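Local atomic coordinates of Lem22 (Legionella pneumophila subsp. pneumophila ATCC 43290, PDB entry 5WD9), a protein that is of unknown biochemical function but is an effector of Legionella, presumably delivered into host cells, where its small helical fold may serve protein binding. Residues 9-14 and 44-49; 17-22 and 71-76; 23-28 and 32-37. All blocks are in the same frame, centred on the assembly; numbering follows the deposited sequence.

Contact 1. Residues 9-14 and 44-49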
# COMPACT_ATOMS: atom_id res chain seq x y z
N THR A 9 1.15 -11.09 4.12
CA THR A 9 1.94 -11.48 2.96
C THR A 9 1.28 -11.00 1.67
O THR A 9 1.91 -10.38 0.82
CB THR A 9 2.12 -13.00 2.94
OG1 THR A 9 2.85 -13.39 4.11
CG2 THR A 9 2.89 -13.44 1.71
N ARG A 10 -0.02 -11.25 1.55
CA ARG A 10 -0.75 -10.80 0.37
C ARG A 10 -0.73 -9.29 0.26
O ARG A 10 -0.55 -8.75 -0.83
CB ARG A 10 -2.19 -11.31 0.39
CG ARG A 10 -2.34 -12.75 -0.09
CD ARG A 10 -3.81 -13.23 -0.08
NE ARG A 10 -4.74 -12.20 -0.52
CZ ARG A 10 -6.00 -12.09 -0.11
NH1 ARG A 10 -6.52 -12.96 0.75
NH2 ARG A 10 -6.74 -11.09 -0.54
N LEU A 11 -0.92 -8.58 1.38
CA LEU A 11 -1.00 -7.12 1.33
C LEU A 11 0.34 -6.54 0.90
O LEU A 11 0.39 -5.63 0.06
CB LEU A 11 -1.42 -6.55 2.68
CG LEU A 11 -1.34 -5.02 2.74
CD1 LEU A 11 -2.34 -4.37 1.81
CD2 LEU A 11 -1.54 -4.53 4.17
N LYS A 12 1.43 -7.03 1.49
CA LYS A 12 2.75 -6.51 1.14
C LYS A 12 2.97 -6.64 -0.35
O LYS A 12 3.36 -5.67 -1.03
CB LYS A 12 3.81 -7.28 1.93
CG LYS A 12 5.22 -6.73 1.81
CD LYS A 12 5.98 -7.30 0.63
CE LYS A 12 7.45 -6.90 0.70
NZ LYS A 12 8.21 -7.30 -0.52
N GLU A 13 2.71 -7.82 -0.89
CA GLU A 13 3.00 -8.04 -2.29
C GLU A 13 2.00 -7.33 -3.19
O GLU A 13 2.38 -6.87 -4.27
CB GLU A 13 3.10 -9.53 -2.58
CG GLU A 13 4.24 -10.13 -1.80
CD GLU A 13 4.53 -11.56 -2.18
OE1 GLU A 13 3.96 -12.04 -3.19
OE2 GLU A 13 5.33 -12.18 -1.46
N TYR A 14 0.75 -7.20 -2.75
CA TYR A 14 -0.24 -6.42 -3.49
C TYR A 14 0.20 -4.97 -3.62
O TYR A 14 0.19 -4.40 -4.71
CB TYR A 14 -1.59 -6.52 -2.76
CG TYR A 14 -2.71 -5.75 -3.43
CD1 TYR A 14 -3.59 -6.39 -4.27
CD2 TYR A 14 -2.89 -4.39 -3.20
CE1 TYR A 14 -4.62 -5.70 -4.87
CE2 TYR A 14 -3.92 -3.70 -3.81
CZ TYR A 14 -4.77 -4.37 -4.63
OH TYR A 14 -5.80 -3.67 -5.25
N VAL A 44 -8.05 -1.23 4.32
CA VAL A 44 -8.94 -2.31 4.71
C VAL A 44 -8.19 -3.34 5.55
O VAL A 44 -8.62 -3.73 6.65
CB VAL A 44 -9.58 -2.95 3.47
CG1 VAL A 44 -10.34 -4.22 3.84
CG2 VAL A 44 -10.49 -1.94 2.76
N LYS A 45 -7.04 -3.79 5.07
CA LYS A 45 -6.36 -4.91 5.72
C LYS A 45 -5.66 -4.50 7.01
O LYS A 45 -5.64 -5.27 7.97
CB LYS A 45 -5.37 -5.55 4.74
CG LYS A 45 -6.02 -6.24 3.55
CD LYS A 45 -6.87 -7.42 3.96
CE LYS A 45 -7.58 -7.99 2.75
NZ LYS A 45 -8.26 -9.25 3.13
N MET A 46 -5.07 -3.31 7.05
CA MET A 46 -4.45 -2.90 8.31
C MET A 46 -5.48 -2.57 9.37
O MET A 46 -5.22 -2.77 10.56
CB MET A 46 -3.48 -1.75 8.07
CG MET A 46 -2.33 -2.11 7.15
SD MET A 46 -1.29 -3.48 7.74
CE MET A 46 -0.54 -2.72 9.18
N GLY A 47 -6.65 -2.07 8.97
CA GLY A 47 -7.72 -1.90 9.93
C GLY A 47 -8.08 -3.20 10.61
O GLY A 47 -8.24 -3.26 11.83
N SER A 48 -8.18 -4.28 9.83
CA SER A 48 -8.47 -5.59 10.41
C SER A 48 -7.33 -6.08 11.28
O SER A 48 -7.56 -6.69 12.33
CB SER A 48 -8.76 -6.59 9.29
OG SER A 48 -9.91 -6.19 8.56
N LEU A 49 -6.08 -5.86 10.85
CA LEU A 49 -4.94 -6.29 11.65
C LEU A 49 -4.94 -5.62 13.01
O LEU A 49 -4.73 -6.28 14.04
CB LEU A 49 -3.64 -5.98 10.90
CG LEU A 49 -2.37 -6.40 11.66
CD1 LEU A 49 -2.19 -7.91 11.63
CD2 LEU A 49 -1.14 -5.70 11.12

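Contact 2. Residues 17-22 and 71-76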
# COMPACT_ATOMS: atom_id res chain seq x y z
N ASP A 17 3.22 -4.61 -5.94
CA ASP A 17 2.80 -4.79 -7.32
C ASP A 17 2.10 -3.54 -7.84
O ASP A 17 2.38 -3.08 -8.95
CB ASP A 17 1.86 -5.99 -7.39
CG ASP A 17 1.32 -6.22 -8.77
OD1 ASP A 17 2.05 -6.82 -9.58
OD2 ASP A 17 0.17 -5.82 -9.05
N GLN A 18 1.17 -2.98 -7.07
CA GLN A 18 0.45 -1.80 -7.54
C GLN A 18 1.35 -0.58 -7.63
O GLN A 18 1.23 0.21 -8.56
CB GLN A 18 -0.74 -1.54 -6.63
CG GLN A 18 -1.77 -2.68 -6.60
CD GLN A 18 -2.42 -2.89 -7.95
OE1 GLN A 18 -3.31 -2.13 -8.33
NE2 GLN A 18 -2.00 -3.93 -8.67
N ILE A 19 2.27 -0.42 -6.68
CA ILE A 19 3.20 0.70 -6.72
C ILE A 19 4.09 0.59 -7.95
O ILE A 19 4.34 1.59 -8.65
CB ILE A 19 4.01 0.77 -5.42
CG1 ILE A 19 3.10 1.24 -4.28
CG2 ILE A 19 5.25 1.67 -5.58
CD1 ILE A 19 3.66 1.00 -2.87
N ALA A 20 4.54 -0.62 -8.26
CA ALA A 20 5.36 -0.82 -9.45
C ALA A 20 4.58 -0.49 -10.72
O ALA A 20 5.10 0.18 -11.63
CB ALA A 20 5.89 -2.26 -9.48
N LYS A 21 3.32 -0.91 -10.79
CA LYS A 21 2.52 -0.61 -11.98
C LYS A 21 2.23 0.87 -12.09
O LYS A 21 2.17 1.42 -13.20
CB LYS A 21 1.23 -1.42 -11.94
CG LYS A 21 1.48 -2.90 -12.21
CD LYS A 21 0.31 -3.78 -11.87
CE LYS A 21 0.61 -5.22 -12.26
NZ LYS A 21 -0.40 -6.11 -11.66
N ALA A 22 2.03 1.55 -10.96
CA ALA A 22 1.88 3.00 -10.98
C ALA A 22 3.10 3.66 -11.61
O ALA A 22 2.97 4.53 -12.49
CB ALA A 22 1.69 3.51 -9.56
N TYR A 71 3.76 1.75 2.43
CA TYR A 71 2.73 2.74 2.72
C TYR A 71 3.28 4.15 2.60
O TYR A 71 2.66 5.03 2.00
CB TYR A 71 2.16 2.47 4.11
CG TYR A 71 1.21 3.52 4.63
CD1 TYR A 71 -0.04 3.71 4.05
CD2 TYR A 71 1.57 4.33 5.69
CE1 TYR A 71 -0.90 4.68 4.53
CE2 TYR A 71 0.71 5.29 6.18
CZ TYR A 71 -0.51 5.46 5.59
OH TYR A 71 -1.34 6.44 6.09
N GLU A 72 4.46 4.40 3.19
CA GLU A 72 5.05 5.73 3.13
C GLU A 72 5.38 6.12 1.70
O GLU A 72 5.14 7.25 1.28
CB GLU A 72 6.30 5.79 4.01
CG GLU A 72 6.00 5.73 5.49
CD GLU A 72 5.42 7.03 5.99
OE1 GLU A 72 5.70 8.09 5.39
OE2 GLU A 72 4.67 7.00 6.99
N GLU A 73 5.92 5.18 0.92
CA GLU A 73 6.20 5.48 -0.48
C GLU A 73 4.91 5.79 -1.23
O GLU A 73 4.85 6.73 -2.04
CB GLU A 73 6.91 4.28 -1.12
CG GLU A 73 7.26 4.53 -2.58
CD GLU A 73 7.88 3.34 -3.27
OE1 GLU A 73 7.80 2.21 -2.73
OE2 GLU A 73 8.45 3.53 -4.36
N MET A 74 3.86 5.00 -0.97
CA MET A 74 2.58 5.22 -1.62
C MET A 74 2.03 6.61 -1.31
O MET A 74 1.50 7.28 -2.19
CB MET A 74 1.59 4.15 -1.16
CG MET A 74 0.19 4.29 -1.75
SD MET A 74 -0.92 5.35 -0.79
CE MET A 74 -1.02 4.43 0.75
N LEU A 75 2.15 7.05 -0.05
CA LEU A 75 1.63 8.36 0.32
C LEU A 75 2.28 9.45 -0.51
O LEU A 75 1.60 10.35 -1.01
CB LEU A 75 1.85 8.62 1.81
CG LEU A 75 1.00 7.87 2.82
CD1 LEU A 75 1.40 8.35 4.20
CD2 LEU A 75 -0.48 8.07 2.55
N GLU A 76 3.60 9.38 -0.68
CA GLU A 76 4.26 10.42 -1.46
C GLU A 76 3.91 10.32 -2.94
O GLU A 76 3.65 11.34 -3.58
CB GLU A 76 5.76 10.42 -1.26
CG GLU A 76 6.39 11.53 -2.08
CD GLU A 76 7.75 11.95 -1.60
OE1 GLU A 76 8.33 11.22 -0.78
OE2 GLU A 76 8.22 13.01 -2.06

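Contact 3. Residues 23-28 and 32-37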
# COMPACT_ATOMS: atom_id res chain seq x y z
N LYS A 23 4.29 3.27 -11.18
CA LYS A 23 5.51 3.87 -11.72
C LYS A 23 5.69 3.61 -13.21
O LYS A 23 6.38 4.38 -13.88
CB LYS A 23 6.72 3.38 -10.94
CG LYS A 23 6.74 3.81 -9.50
CD LYS A 23 7.88 3.13 -8.80
CE LYS A 23 7.97 3.58 -7.37
NZ LYS A 23 9.01 2.79 -6.66
N GLU A 24 5.08 2.56 -13.75
CA GLU A 24 5.21 2.26 -15.17
C GLU A 24 4.03 2.77 -16.00
O GLU A 24 4.04 2.62 -17.23
CB GLU A 24 5.40 0.76 -15.38
CG GLU A 24 6.66 0.24 -14.71
CD GLU A 24 6.71 -1.27 -14.69
OE1 GLU A 24 7.64 -1.84 -14.07
OE2 GLU A 24 5.81 -1.90 -15.29
N SER A 25 3.04 3.40 -15.38
CA SER A 25 1.87 3.86 -16.10
C SER A 25 2.19 5.12 -16.90
O SER A 25 3.07 5.91 -16.54
CB SER A 25 0.73 4.18 -15.13
OG SER A 25 0.10 2.99 -14.69
N SER A 26 1.47 5.29 -18.00
CA SER A 26 1.64 6.48 -18.83
C SER A 26 0.86 7.65 -18.26
O SER A 26 1.43 8.68 -17.89
CB SER A 26 1.20 6.17 -20.26
OG SER A 26 1.68 4.90 -20.66
N SER A 27 -0.46 7.50 -18.15
CA SER A 27 -1.29 8.62 -17.76
C SER A 27 -1.35 8.75 -16.24
O SER A 27 -1.20 7.78 -15.49
CB SER A 27 -2.71 8.48 -18.31
OG SER A 27 -3.44 7.49 -17.60
N LEU A 28 -1.58 9.99 -15.80
CA LEU A 28 -1.79 10.24 -14.38
C LEU A 28 -3.01 9.48 -13.88
O LEU A 28 -3.02 9.00 -12.74
CB LEU A 28 -1.96 11.73 -14.15
CG LEU A 28 -0.74 12.61 -14.45
CD1 LEU A 28 -1.11 14.07 -14.28
CD2 LEU A 28 0.42 12.25 -13.54
N LEU A 32 -2.86 6.94 -10.81
CA LEU A 32 -3.69 7.16 -9.63
C LEU A 32 -4.50 5.93 -9.29
O LEU A 32 -4.64 5.59 -8.11
CB LEU A 32 -4.61 8.36 -9.82
CG LEU A 32 -5.40 8.72 -8.55
CD1 LEU A 32 -4.48 9.03 -7.37
CD2 LEU A 32 -6.36 9.87 -8.82
N LYS A 33 -5.02 5.22 -10.29
CA LYS A 33 -5.82 4.05 -9.99
C LYS A 33 -4.99 2.99 -9.27
O LYS A 33 -5.46 2.40 -8.30
CB LYS A 33 -6.44 3.48 -11.27
CG LYS A 33 -7.37 2.32 -11.00
CD LYS A 33 -8.76 2.81 -10.58
CE LYS A 33 -9.22 2.16 -9.27
NZ LYS A 33 -8.36 2.53 -8.10
N PHE A 34 -3.76 2.75 -9.72
CA PHE A 34 -2.92 1.76 -9.05
C PHE A 34 -2.57 2.21 -7.64
O PHE A 34 -2.59 1.39 -6.70
CB PHE A 34 -1.64 1.53 -9.86
CG PHE A 34 -1.85 0.78 -11.14
CD1 PHE A 34 -2.40 -0.50 -11.12
CD2 PHE A 34 -1.51 1.34 -12.36
CE1 PHE A 34 -2.61 -1.21 -12.29
CE2 PHE A 34 -1.71 0.64 -13.53
CZ PHE A 34 -2.25 -0.64 -13.49
N LEU A 35 -2.23 3.49 -7.46
CA LEU A 35 -1.89 3.98 -6.14
C LEU A 35 -3.08 3.94 -5.20
O LEU A 35 -2.94 3.59 -4.02
CB LEU A 35 -1.32 5.40 -6.25
CG LEU A 35 0.03 5.46 -6.99
CD1 LEU A 35 0.40 6.91 -7.25
CD2 LEU A 35 1.12 4.77 -6.19
N GLU A 36 -4.27 4.27 -5.71
CA GLU A 36 -5.46 4.20 -4.87
C GLU A 36 -5.79 2.76 -4.52
O GLU A 36 -6.29 2.51 -3.43
CB GLU A 36 -6.64 4.91 -5.54
CG GLU A 36 -6.55 6.44 -5.45
CD GLU A 36 -6.57 7.01 -4.02
OE1 GLU A 36 -6.75 6.26 -3.03
OE2 GLU A 36 -6.40 8.24 -3.88
N ASN A 37 -5.52 1.81 -5.42
CA ASN A 37 -5.71 0.41 -5.07
C ASN A 37 -4.81 0.02 -3.91
O ASN A 37 -5.26 -0.63 -2.97
CB ASN A 37 -5.38 -0.49 -6.27
CG ASN A 37 -6.45 -0.48 -7.32
OD1 ASN A 37 -7.59 -0.05 -7.11
ND2 ASN A 37 -6.07 -0.95 -8.49

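Contact 1. Residues 9-14 and 44-49
Leu-11 and Met-46 form the tight half of this contact, with one methyl group of the leucine pressed against the sulfur of the methionine. Leu-11 CD2 lies 3.7 Å from Met-46 SD and 3.9 Å from Met-46 CG, and the two side chains cross at about a right angle. Leu-11 leaves its helix toward the partner, and with CG anti to the backbone nitrogen (chi1 173°) CD2 reaches Met-46 and Lys-45. The bend of Met-46 at chi2 sets its sulfur beside this methyl. On another side the same CD2 meets Lys-45 CB at 4.0 Å, so one methyl touches two consecutive residues of helix 28-52. Outside the segments, Leu-8 also lies against Met-46, and Glu-41 against Leu-11, extending the packed layer along the helix.

Toward solvent the contact becomes looser and polar. The ammonium group of Lys-45 lies well away from the leucine; Arg-10 NH2 comes within 4.4 Å of Lys-45 NZ. Both cations turn to the carboxylate of Glu-7, which makes a salt bridge with Lys-45 and a long, weak ion pair with Arg-10. That shared negative charge would be expected to ease the closeness of the two positive ends. The axes of the two short segments approach to 10.9 Å and their directions differ by 151°, the near-antiparallel geometry of neighbouring helices in an up-down-up three-helix bundle.

Contact 2. Residues 17-22 and 71-76
Asp-17 OD2 is gripped by two donors of its own helix. Lys-21 NZ reaches its syn lone pair at 2.7 Å in a salt bridge one turn on, while Gln-18 NE2 arrives nearly along the C-O axis at 2.9 Å, with the oxygen close to the amide plane, in a bond that is bent at its hydrogen (138°). Together these bonds limit the rotation of the carboxylate and leave Gln-18 OE1 directed to Asn-37 of helix 28-52.

Across to helix 58-87 the meeting is made by Ile-19, whose two branches divide the work. CG2, anti to the backbone nitrogen, sits over the flat of the Glu-73 carboxylate: Ile-19 CG2 is 3.9 Å from each of Glu-73 CD, OE1 and OE2. Glu-73 is extended throughout (chi1 -179°, chi2 -176°), which carries its acid group across to the isoleucine. The other branch passes Met-74 at about a right angle, with Ile-19 CD1 4.1 Å from Met-74 CB. Leu-70 and Leu-77 also touch Ile-19, enlarging the apolar patch along helix 58-87.

At the border of that patch, Glu-73 OE2 forms a salt bridge with Lys-23, back on helix 4-24. The ion pair thus joins the helices whose apolar surfaces meet through Ile-19. Chemically, cohesion probably comes from hydrophobic burial and van der Waals contact, with the charges paired at the margin and the methyl placed against the carboxylate rather than bonded to it.

Contact 3. Residues 23-28 and 32-37
Phe-34 turns the edge of its ring to the hydroxyl of Ser-25, which lies in the ring plane 3.2 Å from Phe-34 CE2 and 3.3 Å from Phe-34 CD2. The pair lies at the turn of a helical hairpin, where helix 4-24 gives way to helix 28-52, which starts back along it. Ser-25 has left the helical conformation, with psi at 152°, yet its OG still bonds to the carbonyl oxygen of Lys-21, one turn back. That bond holds the hydroxyl in position, so the edge of the aromatic ring meets an oxygen already engaged by the end of the preceding helix. CG of Phe-34 is anti to its own carbonyl carbon (chi1 -72°), and the ring extends over to helix 4-24, where Gln-18 and Lys-21 also touch it.

After the turn, Ser-27 takes the N-cap position: its OG accepts from the backbone nitrogen of Ala-30, satisfying one of the amides of the first helical turn. The side chain of Leu-28, like that of Leu-32, reaches helix 58-87, with Ile-85 beside Leu-28 and Cys-81 beside Leu-32. One turn further on, Lys-33 NZ donates to Asn-37 OD1 at 2.9 Å, standing above the carbonyl plane of the amide. Where the new helix begins, Leu-32 N donates to Leu-28 O at 2.8 Å with an N-H...O angle of 159°, and Leu-32 CB approaches that same carbonyl oxygen to 3.4 Å.

Overall arrangement
The three contacts sample one small bundle built from helices 4-24, 28-52 and 58-87, and each of them uses helix 4-24. Contact 1 pairs it with helix 28-52, contact 2 with helix 58-87, and contact 3 lies at the turn from the first helix into the second. Contacts 2 and 3 are neighbours, their centres about 9 Å apart; the centre of contact 1 is about 14 Å from that of contact 2 and about 19 Å from that of contact 3, which lies on the opposite side of the chain's centre. In sequence, contact 3 is nested within both other loops, whereas contacts 1 and 2 interlock. A local turn and two long-range pairings thus hold one helix against both others.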